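Local structure of catalase A (Saccharomyces cerevisiae, 1A4E) at residues Thr73-Ser78 with Ile264-Glu269; Gln216-Thr221 with Trp286-Phe291; Gln178-Phe183 with Val430-Leu435; Lys365-Ala370 with Lys393-Ile398. The protein catalyses the haem-dependent breakdown of hydrogen peroxide to water and oxygen, and probably shields cells from peroxide made by peroxisomal oxidases. All coordinates share one frame; numbering follows the deposited sequence.

In the fold
Contacts 1 and 2 adjoin in the antiparallel barrel: their centres lie about 13 Å apart, and strands 259-267 and 212-221 are paired there by a probable backbone hydrogen bond from Gln265 N to Gln216 O (2.9 Å). Contact 3, its centre about 16 Å from that of contact 2, joins helix 176-182 to the C-terminal helical region. Contacts 2 and 3 lie near the haem site without entering it: the side chain of Gln216 is about 10 Å from a bound haem, and that of Ile181 about 9 Å from the side chain of catalytic Asn129. Contact 4 stands apart, its centre about 48 Å from that of contact 3, where neighbouring subunits meet.

Contact 1 of 4, residues Thr73-Ser78 with Ile264-Glu269; sequences TDICGS and IQTMTE
Apolar packing carries this contact: the branched side chain of Ile75, from the loop between strands 59-68 and 87-95, rests on Ile264 and Thr266 of strand 259-267. Ile75 CG2 does most of the touching, at 3.9 Å from Thr266 CG2. The same methyl lies 4.1 Å from Ile264 CD1. These two neighbours are met differently, for Ile75 and Thr266 approach tip to tip whereas Ile75 and Ile264 run alongside each other, pointing opposite ways. With chi1 at -56°, Ile75 holds CG2 anti to its backbone N, which carries that methyl to the strand while CD1 also reaches Thr266 CG2. The partners two residues apart in the strand, Ile264 and Thr266, both direct their CB atoms at the loop. Strand 259-267 belongs to the antiparallel barrel of the catalase fold, between strands 212-221 and 294-303, and the loop lies against it; Ile75 also packs on His213 and Arg294 of those flanking strands.

The polar bonds are made within a segment or to its surroundings. In the loop, Ser78 N donates to Cys76 SG at 3.6 Å, long but nearly straight at 167°, and Asp74 OD1 forms a salt bridge with Arg294. Beyond the strand, Thr268 takes the N-cap position, its side chain capping the start of helix 269-274, while its own N bonds to Asp271 OD2.

Contact 2 of 4, residues Gln216-Thr221 with Trp286-Phe291; sequences QVHIKT and WPQGQF
Gln216 and Trp286 mark the nearest backbone approach, 8.4 Å between their CA atoms, as strand 216-221 passes a turn in which Phe291 N donates to Pro287 O. That spacing is filled by a stack: the Gln216 side chain lies over one face of the indole, its amide plane 29° from the ring plane. CG sits 3.7 Å from the centroid of the six-membered ring and only 7° off its normal, a CH-pi contact. Further along, the bend at chi2 sets the amide over the pyrrole side, with Gln216 NE2 3.5 Å from Trp286 NE1. NE2 lies over the ring face and makes its hydrogen bond elsewhere, with Thr202 OG1. The other amide atom is tied back to the turn by a water, which donates to Gln216 OE1 (2.8 Å) and accepts from Trp286 N (2.9 Å).

Strand 212-221 is part of the catalase barrel, and the turn belongs to the connection leading from helix 269-274 to strand 294-303, which meets the sheet through Gln216, His218 and Gln265. Gln265 of the adjoining strand fastens that connection, its NE2 bonding to Trp286 O and Phe291 O. A leucine in place of Trp286 would probably open a gap beside Gln216, whose CG and amide would lose the flat surface they lie on. Two residues on, His218 CE1 meets Gln288 NE2 at 4.0 Å, the ring and amide planes 78° apart, while His218 NE2 is hydrogen-bonded to Gln265 OE1.

Contact 3 of 4, residues Gln178-Phe183 with Val430-Leu435; sequences QVMILF and VQARNL
Met180 and Leu435 bury the largest areas here, 64 and 59 Å², with Ala432 a smaller third. Their helix segments run in similar directions, 26° between N-to-C axes, and approach to 9.6 Å, a spacing bridged by side chains, one of which reaches a backbone carbonyl. A chi1 of -177° swings Leu435 CG opposite the backbone N and brings CD1 to 3.7 Å from Met180 CB. These two side chains pass one another head to tail, and Met180 CE reaches back to 4.1 Å from the same methyl. Met180 CG lies 4.1 Å from Ala432 CB, and bends at chi2 and chi3 curl the rest of the chain so that CE comes to 3.5 Å from Ala432 O. Leu435 CG also lies 4.3 Å from Ile181 CG1.

The pairing joins helix 176-182 to helix 430-440 at the start of the C-terminal helical region. Helix 445-457 closes in through Leu449, which touches Met180, while Ile181 also packs on Val133 in a loop. Behind the first helix, helix 160-168 receives Val179 and Leu182; outside the second, Arg433 is held by a salt bridge to Asp426.

Contact 4 of 4, residues Lys365-Ala370 with Lys393-Ile398; sequences KFFNPA and KSYTYI
Tyr395 meets Phe367 and Pro369 through the CD1-CE1 side of its ring. From CB, which does not itself face the other segment, chi1 of -55° places CG beside the backbone N and anti to the carbonyl carbon, and the ring then carries the contact across. CD1 is the first atom to touch: Phe367 CE2 lies 4.2 Å away, at the tyrosine's edge and near its plane. The same CD1 is 3.9 Å from Pro369 CG. One atom further, CE1 makes the tighter contact, 3.5 Å to Pro369 CG, the proline and tyrosine side chains lying side by side with contrary headings. At the tip, OH accepts a hydrogen bond from Ala390 N, which ties the end of the ring to a neighbouring part of the chain.

The proline is presented by a local turn. Asn368 OD1 accepts from Ala370 N, two residues on, forming an Asx turn; the bond is 3.1 Å long, with an N-H...O angle of 153°, and uses a lone pair in the carbonyl plane. Phe367 is backed by an edge-to-face contact with Phe382.

Residues of a second subunit border both segments: its Val7 packs on Phe367, its Arg6 packs on Tyr395 and bonds to Ser394 O, and its Thr9 O accepts from Asn368 ND2. The irregular course of both segments and their contacts with the N-terminal residues of this neighbouring subunit are consistent with the wrapping loop of tetrameric catalases.

Contact 1 of 4, residues Thr73-Ser78 with Ile264-Glu269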
loop_
_atom_site.group_PDB
_atom_site.type_symbol
_atom_site.label_atom_id
_atom_site.label_comp_id
_atom_site.label_asym_id
_atom_site.label_seq_id
_atom_site.Cartn_x
_atom_site.Cartn_y
_atom_site.Cartn_z
ATOM N N THR B 73 35.382 25.158 11.673
ATOM C CA THR B 73 35.488 24.071 12.649
ATOM C C THR B 73 35.312 24.510 14.112
ATOM O O THR B 73 35.078 23.694 15.005
ATOM C CB THR B 73 36.844 23.350 12.483
ATOM O OG1 THR B 73 37.878 24.305 12.679
ATOM C CG2 THR B 73 36.936 22.658 11.126
ATOM N N ASP B 74 35.393 25.822 14.362
ATOM C CA ASP B 74 35.124 26.414 15.671
ATOM C C ASP B 74 33.624 26.541 15.927
ATOM O O ASP B 74 33.183 26.679 17.067
ATOM C CB ASP B 74 35.776 27.805 15.768
ATOM C CG ASP B 74 35.399 28.786 14.659
ATOM O OD1 ASP B 74 35.708 28.518 13.497
ATOM O OD2 ASP B 74 34.791 29.806 14.960
ATOM N N ILE B 75 32.823 26.523 14.859
ATOM C CA ILE B 75 31.372 26.563 14.994
ATOM C C ILE B 75 30.775 25.147 14.911
ATOM O O ILE B 75 29.939 24.766 15.730
ATOM C CB ILE B 75 30.772 27.475 13.877
ATOM C CG1 ILE B 75 31.389 28.876 13.913
ATOM C CG2 ILE B 75 29.258 27.546 14.056
ATOM C CD1 ILE B 75 31.157 29.707 15.198
ATOM N N CYS B 76 31.205 24.325 13.950
ATOM C CA CYS B 76 30.620 23.012 13.727
ATOM C C CYS B 76 31.667 21.944 13.522
ATOM O O CYS B 76 32.532 22.074 12.658
ATOM C CB CYS B 76 29.725 23.064 12.504
ATOM S SG CYS B 76 28.788 21.538 12.290
ATOM N N GLY B 77 31.557 20.873 14.312
ATOM C CA GLY B 77 32.492 19.761 14.269
ATOM C C GLY B 77 32.145 18.664 13.263
ATOM O O GLY B 77 32.828 17.640 13.270
ATOM N N SER B 78 31.116 18.815 12.401
ATOM C CA SER B 78 30.747 17.807 11.407
ATOM C C SER B 78 31.879 17.538 10.431
ATOM O O SER B 78 32.547 18.464 9.965
ATOM C CB SER B 78 29.537 18.246 10.598
ATOM O OG SER B 78 28.451 18.511 11.466
ATOM N N ILE B 264 26.752 31.533 6.945
ATOM C CA ILE B 264 25.957 31.360 8.147
ATOM C C ILE B 264 25.999 32.624 9.005
ATOM O O ILE B 264 26.905 33.452 8.904
ATOM C CB ILE B 264 26.444 30.174 9.041
ATOM C CG1 ILE B 264 27.906 30.342 9.447
ATOM C CG2 ILE B 264 26.198 28.867 8.288
ATOM C CD1 ILE B 264 28.368 29.311 10.491
ATOM N N GLN B 265 24.965 32.781 9.835
ATOM C CA GLN B 265 24.903 33.806 10.862
ATOM C C GLN B 265 24.928 33.023 12.159
ATOM O O GLN B 265 24.171 32.064 12.329
ATOM C CB GLN B 265 23.612 34.585 10.840
ATOM C CG GLN B 265 23.464 35.571 9.708
ATOM C CD GLN B 265 22.073 36.179 9.725
ATOM O OE1 GLN B 265 21.099 35.455 9.547
ATOM N NE2 GLN B 265 21.912 37.486 9.953
ATOM N N THR B 266 25.838 33.369 13.068
ATOM C CA THR B 266 25.889 32.709 14.353
ATOM C C THR B 266 25.491 33.663 15.465
ATOM O O THR B 266 25.482 34.884 15.307
ATOM C CB THR B 266 27.290 32.148 14.616
ATOM O OG1 THR B 266 28.227 33.200 14.471
ATOM C CG2 THR B 266 27.609 31.020 13.669
ATOM N N MET B 267 25.164 33.060 16.605
ATOM C CA MET B 267 24.638 33.776 17.750
ATOM C C MET B 267 24.761 32.897 18.981
ATOM O O MET B 267 24.532 31.693 18.905
ATOM C CB MET B 267 23.177 34.099 17.474
ATOM C CG MET B 267 22.546 34.964 18.510
ATOM S SD MET B 267 20.774 35.138 18.287
ATOM C CE MET B 267 20.770 36.187 16.869
ATOM N N THR B 268 25.133 33.463 20.129
ATOM C CA THR B 268 25.161 32.698 21.370
ATOM C C THR B 268 23.804 32.757 22.065
ATOM O O THR B 268 22.879 33.453 21.635
ATOM C CB THR B 268 26.262 33.241 22.317
ATOM O OG1 THR B 268 25.954 34.596 22.635
ATOM C CG2 THR B 268 27.640 33.107 21.687
ATOM N N GLU B 269 23.673 32.001 23.151
ATOM C CA GLU B 269 22.449 31.997 23.938
ATOM C C GLU B 269 22.214 33.354 24.620
ATOM O O GLU B 269 21.078 33.819 24.723
ATOM C CB GLU B 269 22.586 30.864 24.932
ATOM C CG GLU B 269 21.300 30.520 25.661
ATOM C CD GLU B 269 21.415 29.388 26.674
ATOM O OE1 GLU B 269 22.523 28.962 27.021
ATOM O OE2 GLU B 269 20.369 28.922 27.126
#

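Contact 2 of 4, residues Gln216-Thr221 with Trp286-Phe291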
loop_
_atom_site.group_PDB
_atom_site.type_symbol
_atom_site.label_atom_id
_atom_site.label_comp_id
_atom_site.label_asym_id
_atom_site.label_seq_id
_atom_site.Cartn_x
_atom_site.Cartn_y
_atom_site.Cartn_z
ATOM N N GLN B 216 21.837 30.348 11.387
ATOM C CA GLN B 216 20.905 30.447 10.267
ATOM C C GLN B 216 21.751 30.399 9.006
ATOM O O GLN B 216 22.807 31.025 8.925
ATOM C CB GLN B 216 20.105 31.743 10.307
ATOM C CG GLN B 216 19.077 31.573 11.408
ATOM C CD GLN B 216 17.769 32.300 11.209
ATOM O OE1 GLN B 216 17.526 32.975 10.216
ATOM N NE2 GLN B 216 16.870 32.160 12.168
ATOM N N VAL B 217 21.322 29.594 8.025
ATOM C CA VAL B 217 22.115 29.370 6.820
ATOM C C VAL B 217 21.550 30.099 5.603
ATOM O O VAL B 217 20.342 30.172 5.379
ATOM C CB VAL B 217 22.205 27.839 6.570
ATOM C CG1 VAL B 217 23.221 27.555 5.476
ATOM C CG2 VAL B 217 22.667 27.106 7.830
ATOM N N HIS B 218 22.466 30.679 4.825
ATOM C CA HIS B 218 22.147 31.437 3.623
ATOM C C HIS B 218 22.901 30.823 2.456
ATOM O O HIS B 218 24.118 30.679 2.500
ATOM C CB HIS B 218 22.575 32.907 3.761
ATOM C CG HIS B 218 21.825 33.679 4.834
ATOM N ND1 HIS B 218 20.882 34.597 4.659
ATOM C CD2 HIS B 218 22.008 33.513 6.185
ATOM C CE1 HIS B 218 20.484 34.992 5.841
ATOM N NE2 HIS B 218 21.166 34.333 6.750
ATOM N N ILE B 219 22.186 30.431 1.403
ATOM C CA ILE B 219 22.788 29.840 0.220
ATOM C C ILE B 219 22.514 30.852 -0.890
ATOM O O ILE B 219 21.438 30.915 -1.480
ATOM C CB ILE B 219 22.132 28.449 -0.043
ATOM C CG1 ILE B 219 22.296 27.523 1.165
ATOM C CG2 ILE B 219 22.816 27.803 -1.236
ATOM C CD1 ILE B 219 21.798 26.081 0.959
ATOM N N LYS B 220 23.518 31.685 -1.151
ATOM C CA LYS B 220 23.403 32.789 -2.089
ATOM C C LYS B 220 23.805 32.459 -3.513
ATOM O O LYS B 220 24.919 31.999 -3.750
ATOM C CB LYS B 220 24.258 33.956 -1.603
ATOM C CG LYS B 220 23.976 34.467 -0.197
ATOM C CD LYS B 220 22.593 35.062 -0.115
ATOM C CE LYS B 220 22.576 36.265 0.806
ATOM N NZ LYS B 220 23.514 37.280 0.351
ATOM N N THR B 221 22.943 32.721 -4.496
ATOM C CA THR B 221 23.276 32.436 -5.883
ATOM C C THR B 221 24.396 33.286 -6.471
ATOM O O THR B 221 24.403 34.517 -6.396
ATOM C CB THR B 221 21.991 32.565 -6.742
ATOM O OG1 THR B 221 22.431 32.382 -8.078
ATOM C CG2 THR B 221 21.247 33.882 -6.602
ATOM N N TRP B 286 17.242 37.555 11.378
ATOM C CA TRP B 286 18.282 38.146 12.200
ATOM C C TRP B 286 18.951 39.262 11.402
ATOM O O TRP B 286 19.275 39.071 10.223
ATOM C CB TRP B 286 19.350 37.115 12.573
ATOM C CG TRP B 286 18.909 35.907 13.397
ATOM C CD1 TRP B 286 17.639 35.742 13.909
ATOM C CD2 TRP B 286 19.741 34.870 13.720
ATOM N NE1 TRP B 286 17.672 34.602 14.550
ATOM C CE2 TRP B 286 18.889 34.047 14.469
ATOM C CE3 TRP B 286 21.071 34.509 13.493
ATOM C CZ2 TRP B 286 19.359 32.850 15.003
ATOM C CZ3 TRP B 286 21.543 33.310 14.029
ATOM C CH2 TRP B 286 20.693 32.492 14.780
ATOM N N PRO B 287 19.184 40.441 11.990
ATOM C CA PRO B 287 19.817 41.588 11.325
ATOM C C PRO B 287 21.264 41.290 10.939
ATOM O O PRO B 287 22.030 40.745 11.738
ATOM C CB PRO B 287 19.690 42.707 12.332
ATOM C CG PRO B 287 18.669 42.219 13.345
ATOM C CD PRO B 287 18.940 40.727 13.399
ATOM N N GLN B 288 21.647 41.593 9.697
ATOM C CA GLN B 288 23.010 41.321 9.248
ATOM C C GLN B 288 24.081 42.316 9.686
ATOM O O GLN B 288 25.275 42.039 9.550
ATOM C CB GLN B 288 23.025 41.211 7.729
ATOM C CG GLN B 288 22.358 39.913 7.323
ATOM C CD GLN B 288 22.301 39.675 5.830
ATOM O OE1 GLN B 288 23.142 40.128 5.053
ATOM N NE2 GLN B 288 21.291 38.925 5.410
ATOM N N GLY B 289 23.671 43.480 10.219
ATOM C CA GLY B 289 24.613 44.462 10.734
ATOM C C GLY B 289 25.336 43.897 11.949
ATOM O O GLY B 289 26.568 43.783 11.972
ATOM N N GLN B 290 24.530 43.419 12.894
ATOM C CA GLN B 290 25.021 42.844 14.124
ATOM C C GLN B 290 25.480 41.412 13.956
ATOM O O GLN B 290 26.440 41.005 14.612
ATOM C CB GLN B 290 23.931 42.896 15.170
ATOM C CG GLN B 290 24.523 42.728 16.551
ATOM C CD GLN B 290 23.522 42.770 17.692
ATOM O OE1 GLN B 290 23.815 42.207 18.740
ATOM N NE2 GLN B 290 22.325 43.352 17.567
ATOM N N PHE B 291 24.802 40.634 13.098
ATOM C CA PHE B 291 25.124 39.222 12.903
ATOM C C PHE B 291 25.453 38.991 11.437
ATOM O O PHE B 291 24.598 38.594 10.645
ATOM C CB PHE B 291 23.933 38.334 13.317
ATOM C CG PHE B 291 23.465 38.591 14.739
ATOM C CD1 PHE B 291 24.221 38.132 15.817
ATOM C CD2 PHE B 291 22.298 39.332 14.953
ATOM C CE1 PHE B 291 23.808 38.425 17.118
ATOM C CE2 PHE B 291 21.893 39.619 16.254
ATOM C CZ PHE B 291 22.650 39.167 17.339
HETATM O O HOH W 1 18.425 35.543 9.583
#

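Contact 3 of 4, residues Gln178-Phe183 with Val430-Leu435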
loop_
_atom_site.group_PDB
_atom_site.type_symbol
_atom_site.label_atom_id
_atom_site.label_comp_id
_atom_site.label_asym_id
_atom_site.label_seq_id
_atom_site.Cartn_x
_atom_site.Cartn_y
_atom_site.Cartn_z
ATOM N N GLN B 178 6.104 36.975 5.411
ATOM C CA GLN B 178 6.179 36.039 4.310
ATOM C C GLN B 178 5.270 36.411 3.148
ATOM O O GLN B 178 5.697 36.257 2.002
ATOM C CB GLN B 178 5.825 34.637 4.795
ATOM C CG GLN B 178 5.872 33.579 3.705
ATOM C CD GLN B 178 7.162 33.451 2.922
ATOM O OE1 GLN B 178 7.181 33.173 1.724
ATOM N NE2 GLN B 178 8.288 33.626 3.587
ATOM N N VAL B 179 4.049 36.911 3.406
ATOM C CA VAL B 179 3.136 37.290 2.332
ATOM C C VAL B 179 3.736 38.431 1.516
ATOM O O VAL B 179 3.583 38.449 0.295
ATOM C CB VAL B 179 1.781 37.679 2.954
ATOM C CG1 VAL B 179 0.813 38.197 1.908
ATOM C CG2 VAL B 179 1.168 36.437 3.583
ATOM N N MET B 180 4.477 39.334 2.182
ATOM C CA MET B 180 5.177 40.433 1.536
ATOM C C MET B 180 6.235 39.932 0.565
ATOM O O MET B 180 6.343 40.435 -0.555
ATOM C CB MET B 180 5.861 41.310 2.574
ATOM C CG MET B 180 4.949 42.194 3.413
ATOM S SD MET B 180 4.231 43.541 2.451
ATOM C CE MET B 180 5.689 44.541 2.435
ATOM N N ILE B 181 7.016 38.927 0.993
ATOM C CA ILE B 181 8.043 38.326 0.145
ATOM C C ILE B 181 7.409 37.546 -1.010
ATOM O O ILE B 181 7.862 37.668 -2.146
ATOM C CB ILE B 181 8.939 37.395 1.006
ATOM C CG1 ILE B 181 9.673 38.219 2.051
ATOM C CG2 ILE B 181 9.970 36.685 0.129
ATOM C CD1 ILE B 181 10.342 37.351 3.125
ATOM N N LEU B 182 6.325 36.801 -0.736
ATOM C CA LEU B 182 5.633 35.981 -1.717
ATOM C C LEU B 182 5.100 36.800 -2.883
ATOM O O LEU B 182 5.285 36.437 -4.043
ATOM C CB LEU B 182 4.475 35.243 -1.029
ATOM C CG LEU B 182 3.537 34.400 -1.888
ATOM C CD1 LEU B 182 4.278 33.199 -2.422
ATOM C CD2 LEU B 182 2.351 33.959 -1.069
ATOM N N PHE B 183 4.470 37.932 -2.562
ATOM C CA PHE B 183 3.887 38.771 -3.588
ATOM C C PHE B 183 4.806 39.802 -4.209
ATOM O O PHE B 183 4.374 40.593 -5.046
ATOM C CB PHE B 183 2.653 39.438 -3.014
ATOM C CG PHE B 183 1.456 38.497 -3.039
ATOM C CD1 PHE B 183 0.681 38.390 -4.197
ATOM C CD2 PHE B 183 1.140 37.733 -1.914
ATOM C CE1 PHE B 183 -0.407 37.517 -4.226
ATOM C CE2 PHE B 183 0.048 36.862 -1.952
ATOM C CZ PHE B 183 -0.725 36.752 -3.105
ATOM N N VAL B 430 6.744 44.714 12.288
ATOM C CA VAL B 430 7.948 45.520 12.115
ATOM C C VAL B 430 8.801 45.109 10.918
ATOM O O VAL B 430 9.053 45.931 10.040
ATOM C CB VAL B 430 8.769 45.456 13.445
ATOM C CG1 VAL B 430 10.198 45.961 13.311
ATOM C CG2 VAL B 430 8.140 46.420 14.419
ATOM N N GLN B 431 9.222 43.841 10.848
ATOM C CA GLN B 431 10.073 43.356 9.765
ATOM C C GLN B 431 9.426 43.332 8.395
ATOM O O GLN B 431 10.116 43.470 7.387
ATOM C CB GLN B 431 10.579 41.966 10.091
ATOM C CG GLN B 431 11.517 42.013 11.287
ATOM C CD GLN B 431 12.210 40.700 11.583
ATOM O OE1 GLN B 431 11.988 39.701 10.906
ATOM N NE2 GLN B 431 13.071 40.658 12.598
ATOM N N ALA B 432 8.099 43.181 8.340
ATOM C CA ALA B 432 7.378 43.260 7.079
ATOM C C ALA B 432 7.489 44.680 6.528
ATOM O O ALA B 432 7.695 44.894 5.334
ATOM C CB ALA B 432 5.912 42.932 7.297
ATOM N N ARG B 433 7.426 45.654 7.444
ATOM C CA ARG B 433 7.524 47.058 7.091
ATOM C C ARG B 433 8.934 47.474 6.680
ATOM O O ARG B 433 9.081 48.239 5.724
ATOM C CB ARG B 433 7.049 47.881 8.271
ATOM C CG ARG B 433 6.756 49.314 7.879
ATOM C CD ARG B 433 6.300 50.071 9.099
ATOM N NE ARG B 433 5.103 49.476 9.656
ATOM C CZ ARG B 433 4.992 49.235 10.957
ATOM N NH1 ARG B 433 5.969 49.521 11.822
ATOM N NH2 ARG B 433 3.863 48.696 11.389
ATOM N N ASN B 434 9.982 46.984 7.348
ATOM C CA ASN B 434 11.344 47.331 6.920
ATOM C C ASN B 434 11.673 46.627 5.601
ATOM O O ASN B 434 12.507 47.124 4.857
ATOM C CB ASN B 434 12.352 46.899 7.986
ATOM C CG ASN B 434 12.117 47.574 9.337
ATOM O OD1 ASN B 434 12.172 48.798 9.431
ATOM N ND2 ASN B 434 11.855 46.840 10.404
ATOM N N LEU B 435 10.978 45.515 5.289
ATOM C CA LEU B 435 11.124 44.833 4.003
ATOM C C LEU B 435 10.504 45.713 2.920
ATOM O O LEU B 435 11.067 45.810 1.829
ATOM C CB LEU B 435 10.423 43.442 4.049
ATOM C CG LEU B 435 10.411 42.391 2.905
ATOM C CD1 LEU B 435 9.258 42.653 1.953
ATOM C CD2 LEU B 435 11.746 42.410 2.180
#

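Contact 4 of 4, residues Lys365-Ala370 with Lys393-Ile398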
loop_
_atom_site.group_PDB
_atom_site.type_symbol
_atom_site.label_atom_id
_atom_site.label_comp_id
_atom_site.label_asym_id
_atom_site.label_seq_id
_atom_site.Cartn_x
_atom_site.Cartn_y
_atom_site.Cartn_z
ATOM N N LYS B 365 27.371 3.513 5.373
ATOM C CA LYS B 365 26.346 2.485 5.262
ATOM C C LYS B 365 25.447 2.230 6.457
ATOM O O LYS B 365 25.854 2.254 7.617
ATOM C CB LYS B 365 26.990 1.174 4.887
ATOM C CG LYS B 365 27.153 0.967 3.395
ATOM C CD LYS B 365 27.927 -0.337 3.282
ATOM C CE LYS B 365 27.730 -1.046 1.948
ATOM N NZ LYS B 365 28.561 -2.238 1.902
ATOM N N PHE B 366 24.171 2.043 6.115
ATOM C CA PHE B 366 23.158 1.695 7.091
ATOM C C PHE B 366 23.437 0.313 7.678
ATOM O O PHE B 366 23.571 -0.676 6.961
ATOM C CB PHE B 366 21.793 1.753 6.389
ATOM C CG PHE B 366 20.667 0.929 7.002
ATOM C CD1 PHE B 366 20.288 1.092 8.341
ATOM C CD2 PHE B 366 20.021 -0.020 6.200
ATOM C CE1 PHE B 366 19.266 0.305 8.871
ATOM C CE2 PHE B 366 18.999 -0.802 6.738
ATOM C CZ PHE B 366 18.624 -0.640 8.074
ATOM N N PHE B 367 23.560 0.259 8.998
ATOM C CA PHE B 367 23.703 -0.996 9.693
ATOM C C PHE B 367 23.045 -0.853 11.045
ATOM O O PHE B 367 23.468 -0.077 11.891
ATOM C CB PHE B 367 25.174 -1.387 9.895
ATOM C CG PHE B 367 25.327 -2.633 10.769
ATOM C CD1 PHE B 367 24.628 -3.817 10.458
ATOM C CD2 PHE B 367 26.126 -2.580 11.917
ATOM C CE1 PHE B 367 24.721 -4.929 11.298
ATOM C CE2 PHE B 367 26.219 -3.700 12.755
ATOM C CZ PHE B 367 25.517 -4.871 12.445
ATOM N N ASN B 368 21.987 -1.619 11.240
ATOM C CA ASN B 368 21.322 -1.636 12.517
ATOM C C ASN B 368 20.656 -2.999 12.642
ATOM O O ASN B 368 19.791 -3.342 11.832
ATOM C CB ASN B 368 20.283 -0.520 12.587
ATOM C CG ASN B 368 19.779 -0.325 14.006
ATOM O OD1 ASN B 368 19.375 -1.269 14.685
ATOM N ND2 ASN B 368 19.805 0.914 14.487
ATOM N N PRO B 369 21.017 -3.801 13.653
ATOM C CA PRO B 369 20.509 -5.156 13.875
ATOM C C PRO B 369 19.000 -5.265 14.018
ATOM O O PRO B 369 18.412 -6.261 13.613
ATOM C CB PRO B 369 21.219 -5.637 15.119
ATOM C CG PRO B 369 22.480 -4.823 15.083
ATOM C CD PRO B 369 21.983 -3.452 14.689
ATOM N N ALA B 370 18.375 -4.229 14.578
ATOM C CA ALA B 370 16.954 -4.246 14.853
ATOM C C ALA B 370 16.065 -3.556 13.828
ATOM O O ALA B 370 14.841 -3.573 13.985
ATOM C CB ALA B 370 16.731 -3.616 16.215
ATOM N N LYS B 393 28.322 -11.396 19.427
ATOM C CA LYS B 393 28.630 -10.565 18.272
ATOM C C LYS B 393 29.190 -9.225 18.737
ATOM O O LYS B 393 29.061 -8.844 19.901
ATOM C CB LYS B 393 27.360 -10.339 17.446
ATOM C CG LYS B 393 26.744 -11.622 16.884
ATOM C CD LYS B 393 27.535 -12.177 15.709
ATOM C CE LYS B 393 27.210 -11.379 14.455
ATOM N NZ LYS B 393 28.061 -11.759 13.345
ATOM N N SER B 394 29.824 -8.489 17.820
ATOM C CA SER B 394 30.426 -7.201 18.140
ATOM C C SER B 394 29.694 -6.023 17.498
ATOM O O SER B 394 29.215 -6.137 16.373
ATOM C CB SER B 394 31.870 -7.216 17.679
ATOM O OG SER B 394 32.526 -6.055 18.155
ATOM N N TYR B 395 29.554 -4.887 18.201
ATOM C CA TYR B 395 28.868 -3.697 17.684
ATOM C C TYR B 395 29.631 -2.439 18.075
ATOM O O TYR B 395 29.997 -2.261 19.239
ATOM C CB TYR B 395 27.438 -3.573 18.241
ATOM C CG TYR B 395 26.605 -4.821 17.993
ATOM C CD1 TYR B 395 26.032 -5.056 16.737
ATOM C CD2 TYR B 395 26.477 -5.768 19.011
ATOM C CE1 TYR B 395 25.335 -6.244 16.503
ATOM C CE2 TYR B 395 25.781 -6.953 18.777
ATOM C CZ TYR B 395 25.211 -7.183 17.526
ATOM O OH TYR B 395 24.521 -8.356 17.303
ATOM N N THR B 396 29.880 -1.553 17.102
ATOM C CA THR B 396 30.609 -0.316 17.351
ATOM C C THR B 396 29.688 0.893 17.398
ATOM O O THR B 396 28.918 1.168 16.479
ATOM C CB THR B 396 31.665 -0.103 16.259
ATOM O OG1 THR B 396 32.401 -1.313 16.164
ATOM C CG2 THR B 396 32.615 1.046 16.569
ATOM N N TYR B 397 29.749 1.598 18.527
ATOM C CA TYR B 397 29.006 2.836 18.714
ATOM C C TYR B 397 30.049 3.929 18.820
ATOM O O TYR B 397 30.798 3.978 19.799
ATOM C CB TYR B 397 28.161 2.773 19.990
ATOM C CG TYR B 397 26.996 1.814 19.839
ATOM C CD1 TYR B 397 27.148 0.460 20.147
ATOM C CD2 TYR B 397 25.785 2.293 19.346
ATOM C CE1 TYR B 397 26.077 -0.418 19.969
ATOM C CE2 TYR B 397 24.713 1.424 19.166
ATOM C CZ TYR B 397 24.871 0.075 19.484
ATOM O OH TYR B 397 23.811 -0.787 19.303
ATOM N N ILE B 398 30.151 4.764 17.778
ATOM C CA ILE B 398 31.146 5.821 17.776
ATOM C C ILE B 398 30.614 7.106 18.396
ATOM O O ILE B 398 29.405 7.256 18.593
ATOM C CB ILE B 398 31.663 6.108 16.322
ATOM C CG1 ILE B 398 30.602 6.686 15.419
ATOM C CG2 ILE B 398 32.168 4.796 15.741
ATOM C CD1 ILE B 398 31.210 7.204 14.101
#